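Side-chain contacts in hydrolase, HAD superfamily, subfamily III A (Legionella pneumophila, PDB 3N1U), which probably hydrolyses 3-deoxy-D-manno-octulosonate 8-phosphate to 3-deoxy-D-manno-octulosonate and inorganic phosphate, a step in lipopolysaccharide biosynthesis, with magnesium as the likely cofactor: residues A146-E151 against R160-L165; F113-D118 against P124-V129; L57-A60 against Q64-I67. All coordinates share one frame; numbering follows the deposited sequence. Where two conformers were deposited one is given.

Contact 1 (A146-E151 against R160-L165). With CA (calcium ion), chain C.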
# COMPACT_ATOMS: atom_id res chain seq x y z
N ALA A 146 25.94 -4.54 0.89
CA ALA A 146 25.89 -3.20 1.43
C ALA A 146 26.60 -3.11 2.78
O ALA A 146 26.71 -4.11 3.50
CB ALA A 146 24.39 -2.78 1.60
N ASP A 147 27.08 -1.92 3.15
CA ASP A 147 27.63 -1.73 4.50
C ASP A 147 26.58 -1.79 5.59
O ASP A 147 26.89 -2.11 6.74
CB ASP A 147 28.32 -0.38 4.59
CG ASP A 147 29.51 -0.30 3.67
OD1 ASP A 147 30.34 -1.24 3.70
OD2 ASP A 147 29.58 0.64 2.86
N TRP A 148 25.34 -1.47 5.23
CA TRP A 148 24.23 -1.31 6.19
C TRP A 148 22.93 -1.42 5.45
O TRP A 148 22.85 -1.11 4.26
CB TRP A 148 24.32 0.09 6.84
CG TRP A 148 23.33 0.34 7.98
CD1 TRP A 148 23.24 -0.36 9.14
CD2 TRP A 148 22.33 1.38 8.06
NE1 TRP A 148 22.24 0.16 9.94
CE2 TRP A 148 21.66 1.23 9.30
CE3 TRP A 148 21.94 2.43 7.19
CZ2 TRP A 148 20.60 2.07 9.72
CZ3 TRP A 148 20.86 3.28 7.61
CH2 TRP A 148 20.22 3.09 8.86
N ARG A 149 21.89 -1.84 6.14
CA ARG A 149 20.56 -1.85 5.55
C ARG A 149 19.61 -1.13 6.47
O ARG A 149 19.76 -1.16 7.72
CB ARG A 149 20.06 -3.29 5.31
CG ARG A 149 19.77 -4.07 6.59
CD ARG A 149 19.23 -5.45 6.18
NE ARG A 149 20.31 -6.29 5.66
CZ ARG A 149 20.17 -7.57 5.32
NH1 ARG A 149 18.97 -8.16 5.43
NH2 ARG A 149 21.22 -8.27 4.89
N THR A 150 18.63 -0.45 5.88
CA THR A 150 17.63 0.25 6.70
C THR A 150 16.59 -0.76 7.22
O THR A 150 16.47 -1.88 6.66
CB THR A 150 16.91 1.34 5.87
OG1 THR A 150 16.28 0.74 4.72
CG2 THR A 150 17.95 2.42 5.41
N GLU A 151 15.86 -0.37 8.27
CA GLU A 151 14.75 -1.19 8.77
C GLU A 151 13.59 -0.99 7.83
O GLU A 151 12.89 -1.93 7.48
CB GLU A 151 14.35 -0.77 10.20
CG GLU A 151 15.50 -0.93 11.21
CD GLU A 151 15.84 -2.39 11.51
OE1 GLU A 151 15.19 -2.96 12.42
OE2 GLU A 151 16.77 -2.97 10.86
N ARG A 160 14.92 8.56 5.00
CA ARG A 160 14.95 9.42 6.19
C ARG A 160 15.83 8.75 7.29
O ARG A 160 16.58 9.42 8.01
CB ARG A 160 13.53 9.57 6.77
CG ARG A 160 13.50 10.34 8.09
CD ARG A 160 14.26 11.71 7.98
NE ARG A 160 14.02 12.51 9.16
CZ ARG A 160 12.87 13.17 9.39
NH1 ARG A 160 11.90 13.18 8.47
NH2 ARG A 160 12.69 13.84 10.53
N GLU A 161 15.71 7.42 7.40
CA GLU A 161 16.44 6.68 8.46
C GLU A 161 17.95 6.86 8.24
O GLU A 161 18.70 7.10 9.19
CB GLU A 161 16.07 5.20 8.33
CG GLU A 161 16.48 4.28 9.43
CD GLU A 161 15.95 2.83 9.17
OE1 GLU A 161 14.85 2.68 8.62
OE2 GLU A 161 16.69 1.89 9.48
N LEU A 162 18.37 6.80 6.98
CA LEU A 162 19.79 7.09 6.63
C LEU A 162 20.17 8.56 6.89
O LEU A 162 21.28 8.85 7.41
CB LEU A 162 20.05 6.66 5.16
CG LEU A 162 21.46 6.94 4.60
CD1 LEU A 162 22.49 6.37 5.63
CD2 LEU A 162 21.55 6.28 3.24
N CYS A 163 19.30 9.50 6.47
CA CYS A 163 19.54 10.91 6.76
C CYS A 163 19.79 11.14 8.26
O CYS A 163 20.74 11.80 8.61
CB CYS A 163 18.40 11.80 6.25
SG CYS A 163 18.23 11.78 4.49
N ASP A 164 18.95 10.58 9.11
CA ASP A 164 19.03 10.74 10.58
C ASP A 164 20.30 10.09 11.12
O ASP A 164 20.97 10.69 11.93
CB ASP A 164 17.80 10.18 11.29
CG ASP A 164 16.56 11.05 11.13
OD1 ASP A 164 16.64 12.14 10.49
OD2 ASP A 164 15.50 10.62 11.65
N LEU A 165 20.66 8.89 10.63
CA LEU A 165 21.95 8.26 11.02
C LEU A 165 23.14 9.20 10.76
O LEU A 165 24.00 9.40 11.63
CB LEU A 165 22.16 6.95 10.22
CG LEU A 165 23.54 6.29 10.49
CD1 LEU A 165 23.43 5.56 11.87
CD2 LEU A 165 23.87 5.32 9.38
CA CA C . 31.55 -0.78 1.49
O HOH W 1 31.04 0.53 0.22
O HOH W 2 29.50 -2.06 0.34
O HOH W 3 33.33 1.14 1.47
O HOH W 4 33.10 -1.34 2.69

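Contact 2 (F113-D118 against P124-V129). With CA (calcium ion), chain B.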
# COMPACT_ATOMS: atom_id res chain seq x y z
N PHE A 113 31.19 9.96 0.15
CA PHE A 113 29.84 9.69 -0.37
C PHE A 113 29.13 8.57 0.40
O PHE A 113 29.78 7.57 0.78
CB PHE A 113 29.93 9.23 -1.85
CG PHE A 113 30.21 10.33 -2.80
CD1 PHE A 113 29.17 11.18 -3.23
CD2 PHE A 113 31.53 10.54 -3.28
CE1 PHE A 113 29.44 12.23 -4.10
CE2 PHE A 113 31.79 11.58 -4.16
CZ PHE A 113 30.74 12.43 -4.56
N ALA A 114 27.81 8.73 0.62
CA ALA A 114 26.92 7.62 0.90
C ALA A 114 26.06 7.37 -0.33
O ALA A 114 25.81 8.31 -1.11
CB ALA A 114 26.04 7.94 2.19
N TYR A 115 25.57 6.12 -0.49
CA TYR A 115 24.73 5.75 -1.61
C TYR A 115 23.71 4.73 -1.11
O TYR A 115 24.08 3.75 -0.39
CB TYR A 115 25.56 5.09 -2.75
CG TYR A 115 24.70 4.85 -3.98
CD1 TYR A 115 23.78 3.80 -4.04
CD2 TYR A 115 24.78 5.69 -5.08
CE1 TYR A 115 23.00 3.59 -5.18
CE2 TYR A 115 24.01 5.49 -6.19
CZ TYR A 115 23.12 4.44 -6.24
OH TYR A 115 22.37 4.29 -7.38
N ILE A 116 22.44 4.98 -1.39
CA ILE A 116 21.35 4.09 -0.99
C ILE A 116 20.61 3.56 -2.25
O ILE A 116 20.17 4.33 -3.14
CB ILE A 116 20.43 4.75 0.08
CG1 ILE A 116 19.37 3.75 0.58
CG2 ILE A 116 19.79 6.08 -0.46
CD1 ILE A 116 18.56 4.26 1.81
N GLY A 117 20.55 2.25 -2.33
CA GLY A 117 20.17 1.55 -3.55
C GLY A 117 19.24 0.37 -3.24
O GLY A 117 19.10 -0.04 -2.09
N ASP A 118 18.67 -0.23 -4.28
CA ASP A 118 17.85 -1.46 -4.09
C ASP A 118 18.10 -2.61 -5.12
O ASP A 118 17.60 -3.74 -4.92
CB ASP A 118 16.36 -1.08 -4.14
CG ASP A 118 15.87 -0.83 -5.56
OD1 ASP A 118 16.39 0.08 -6.29
OD2 ASP A 118 14.89 -1.52 -5.94
N PRO A 124 27.77 -1.66 -7.81
CA PRO A 124 29.15 -1.12 -7.86
C PRO A 124 29.30 0.21 -7.11
O PRO A 124 30.37 0.46 -6.58
CB PRO A 124 29.38 -0.88 -9.35
CG PRO A 124 28.37 -1.81 -10.06
CD PRO A 124 27.19 -1.83 -9.16
N LEU A 125 28.26 1.05 -7.11
CA LEU A 125 28.29 2.28 -6.34
C LEU A 125 28.22 2.02 -4.83
O LEU A 125 28.98 2.59 -4.04
CB LEU A 125 27.22 3.27 -6.82
CG LEU A 125 27.43 3.69 -8.30
CD1 LEU A 125 26.56 4.91 -8.52
CD2 LEU A 125 28.88 4.04 -8.57
N ILE A 126 27.34 1.11 -4.43
CA ILE A 126 27.23 0.74 -3.04
C ILE A 126 28.58 0.21 -2.48
O ILE A 126 28.97 0.53 -1.36
CB ILE A 126 26.11 -0.28 -2.90
CG1 ILE A 126 24.77 0.47 -2.89
CG2 ILE A 126 26.23 -1.05 -1.57
CD1 ILE A 126 23.59 -0.49 -2.94
N GLN A 127 29.29 -0.58 -3.27
CA GLN A 127 30.61 -1.13 -2.85
C GLN A 127 31.74 -0.09 -2.89
O GLN A 127 32.70 -0.17 -2.08
CB GLN A 127 30.95 -2.34 -3.72
CG GLN A 127 29.92 -3.42 -3.54
CD GLN A 127 30.28 -4.75 -4.22
OE1 GLN A 127 30.09 -4.92 -5.43
NE2 GLN A 127 30.74 -5.71 -3.43
N GLN A 128 31.63 0.89 -3.78
CA GLN A 128 32.72 1.88 -3.94
C GLN A 128 32.73 3.01 -2.91
O GLN A 128 33.80 3.44 -2.48
CB GLN A 128 32.65 2.51 -5.34
CG GLN A 128 33.93 3.21 -5.75
CD GLN A 128 33.88 3.58 -7.21
OE1 GLN A 128 32.83 3.42 -7.87
NE2 GLN A 128 34.96 4.11 -7.72
N VAL A 129 31.55 3.50 -2.52
CA VAL A 129 31.44 4.70 -1.65
C VAL A 129 31.73 4.39 -0.20
O VAL A 129 31.84 3.21 0.17
CB VAL A 129 30.03 5.37 -1.75
CG1 VAL A 129 29.75 5.80 -3.23
CG2 VAL A 129 28.92 4.42 -1.24
CA CA B . 15.96 1.17 -8.14
O HOH W 5 14.81 -0.88 -8.60
O HOH W 6 15.52 1.75 -10.43
O HOH W 7 18.13 0.50 -9.01

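Contact 3 (L57-A60 against Q64-I67)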
# COMPACT_ATOMS: atom_id res chain seq x y z
N LEU A 57 16.76 18.21 5.50
CA LEU A 57 17.58 18.37 6.71
C LEU A 57 19.06 18.20 6.38
O LEU A 57 19.91 18.91 6.94
CB LEU A 57 17.18 17.37 7.78
CG LEU A 57 15.80 17.62 8.46
CD1 LEU A 57 15.30 16.44 9.33
CD2 LEU A 57 15.84 18.87 9.30
N LEU A 58 19.40 17.22 5.55
CA LEU A 58 20.82 17.11 5.18
C LEU A 58 21.29 18.41 4.55
O LEU A 58 22.36 18.97 4.90
CB LEU A 58 21.06 15.97 4.18
CG LEU A 58 20.97 14.54 4.72
CD1 LEU A 58 21.28 13.53 3.59
CD2 LEU A 58 21.94 14.37 5.87
N MSE A 59 20.53 18.90 3.61
CA MSE A 59 20.96 20.12 2.91
C MSE A 59 21.03 21.36 3.82
O MSE A 59 21.92 22.21 3.64
CB MSE A 59 20.04 20.35 1.69
CG MSE A 59 20.25 19.24 0.60
SE MSE A 59 19.24 19.70 -1.04
CE MSE A 59 17.60 18.95 -0.43
N ALA A 60 20.09 21.47 4.79
CA ALA A 60 20.13 22.55 5.79
C ALA A 60 21.39 22.47 6.64
O ALA A 60 21.86 23.49 7.11
CB ALA A 60 18.86 22.52 6.70
N GLN A 64 25.42 17.76 0.96
CA GLN A 64 24.80 17.77 -0.35
C GLN A 64 24.00 16.48 -0.64
O GLN A 64 24.19 15.42 -0.02
CB GLN A 64 25.80 18.11 -1.46
CG GLN A 64 25.15 18.24 -2.84
CD GLN A 64 24.13 19.38 -2.92
OE1 GLN A 64 22.99 19.31 -2.40
NE2 GLN A 64 24.51 20.43 -3.63
N VAL A 65 23.05 16.64 -1.54
CA VAL A 65 22.20 15.53 -1.96
C VAL A 65 22.23 15.40 -3.46
O VAL A 65 22.17 16.40 -4.17
CB VAL A 65 20.73 15.74 -1.46
CG1 VAL A 65 19.80 14.62 -2.10
CG2 VAL A 65 20.70 15.68 0.07
N ALA A 66 22.30 14.16 -3.96
CA ALA A 66 22.21 13.89 -5.38
C ALA A 66 21.40 12.64 -5.68
O ALA A 66 21.28 11.73 -4.83
CB ALA A 66 23.65 13.71 -5.93
N ILE A 67 20.86 12.57 -6.89
CA ILE A 67 20.13 11.40 -7.35
C ILE A 67 20.81 10.80 -8.61
O ILE A 67 21.23 11.53 -9.49
CB ILE A 67 18.65 11.73 -7.64
CG1 ILE A 67 17.76 11.32 -6.43
CG2 ILE A 67 18.13 10.91 -8.88
CD1 ILE A 67 17.98 12.21 -5.13

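Contact 1 (A146-E151 against R160-L165)
Glu161 reaches from helix 158-169 to the backbone just past strand 148-149. Its CG stands anti to the backbone N (chi1 -169°) and the chain runs on extended, which carries the carboxylate across the gap. OE2 accepts a hydrogen bond from the backbone N of Glu151 at 2.7 Å. The bond is nearly straight, with 171° at the hydrogen, and it uses the syn lone pair of OE2. The same oxygen lies 3.4 Å from CA of Thr150. The other oxygen, OE1, forms a salt bridge with Arg152, so each carboxylate oxygen has a polar partner. Nearby, the hydroxyl of Thr150 bonds to the backbone O of Arg152.

The strand belongs to the parallel sheet of the Rossmann-like HAD core and is its outermost strand on this side within the chain. Helix 158-169 packs against it here.

Trp148 supplies the apolar half of the contact. Leu165 places CD2 over one face of the indole, 4.1 Å from the centroid of the six-membered ring, in a CH-pi contact offset toward the rim. Leu162 approaches the same end of the ring obliquely, its CD1 4.0 Å from CZ3 of Trp148. The Glu161 carboxylate is turned almost perpendicular to the indole, and its OE2 is 3.8 Å from CH2 of Trp148. Leu12 of helix 3-17 touches both Trp148 and Leu165. At the other end of the segment, Asp147 binds a calcium ion through both carboxylate oxygens, OD1 at 2.6 Å and OD2 at 2.8 Å.

Contact 2 (F113-D118 against P124-V129)
Tyr115 lies between strand 113-117 and helix 123-128 and meets three residues of 124-129, among them Val129 just past the helix end. These elements open a beta-alpha-beta unit of the HAD fold, which strand 131-134 completes. Strand and helix run roughly antiparallel: the axes of residues 113-117 and 124-128 approach to 7.8 Å, with 146° between their directions.

The tyrosine can be followed outward. CB touches CG2 of Val129 at 3.7 Å. With chi1 at -174° the ring swings out from the strand toward the helix, where it crosses Leu125 obliquely. CB of Leu125 sits over one ring face, 4.0 Å from the centroid, in a CH-pi contact. CG, CD2 and CE2 are the ring atoms that face this CB. On one side of the ring, CD1 meets CG1 of Ile126 at 3.7 Å. On the other side, CE2 comes within 3.5 Å of CD1 of Leu125. At the tip, OH is hydrogen-bonded to Asp122, just before the helical segment, and to Lys95. Asp122 also accepts a bond from the backbone N of Asp118, so it links the tyrosine to the metal-binding loop.

Val129 closes the far end of the contact. Its CG1 packs on CB of Phe113, whose ring turns off to meet Tyr99 edge-to-face. Ile126 extends the other way, with CD1 4.0 Å from CA of Gly117.

Beyond Gly117 the strand ends at the metal site. OD1 of Asp118 binds calcium together with OD2 of Asp25 and the backbone O of Asp27. Gln50 of a neighbouring subunit hydrogen-bonds to OD2 of Asp118. A calcium-bound water also donates to OD2 of Asp118, at 2.7 Å.

Contact 3 (L57-A60 against Q64-I67)
Val65 meets the end of helix 49-60 through one methyl group. The closest apolar contacts centre on its CG2. CG of Met59, a selenomethionine in this crystal, touches it at 3.6 Å. CB of Leu58, the preceding residue of the helix, lies 4.1 Å from the same methyl. Both helix side chains cross the valine at about a right angle. Ile85 and Ile63, from neighbouring loops, pack on Val65 and Leu58 respectively.

This is a helix-to-strand connection of the alpha/beta HAD core. Helix 49-60 passes through a short loop into strand 64-68, which lies in the parallel sheet between strands 21-24 and 87-89. Of the CA atoms, those of Met59 and Gln64 come closest across the segments, at 5.6 Å.

The polar interaction is local to the strand. Gln64 is modelled in two conformers. In the one described here its chain bends at chi2 (63°) and folds back on its own backbone. OE1 then accepts a hydrogen bond from the backbone N of Val65 at 2.8 Å, with 165° at the hydrogen. The backbone N of Val65 lies in the plane of the side-chain carbonyl of Gln64, but well to one side of it, at a C=O...N angle of 99°. In this conformer the same bend brings the amide toward the helix, where OE1 of Gln64 is 4.0 Å from SE of Met59.

In the fold
All three contacts set a helix against the same parallel sheet. Contact 2 lies nearest the calcium at the presumed active site, since Asp118 binds that ion directly. Contact 1 is about 12 Å from contact 2, centre to centre, and the side chain of Thr150 is about 9 Å from that of Asp118. The two contacts touch where CD2 of Leu162 packs on CB of Ile116 at 3.7 Å. The calcium on Asp147 is a separate site. Contact 3 joins contact 1 through helices 49-60 and 158-169, with SG of Cys163 3.6 Å from CD1 of Leu58. The side chain of Val65 is about 11 Å from that of Asp25. Contacts 2 and 3 do not touch; their nearest atoms are about 6 Å apart.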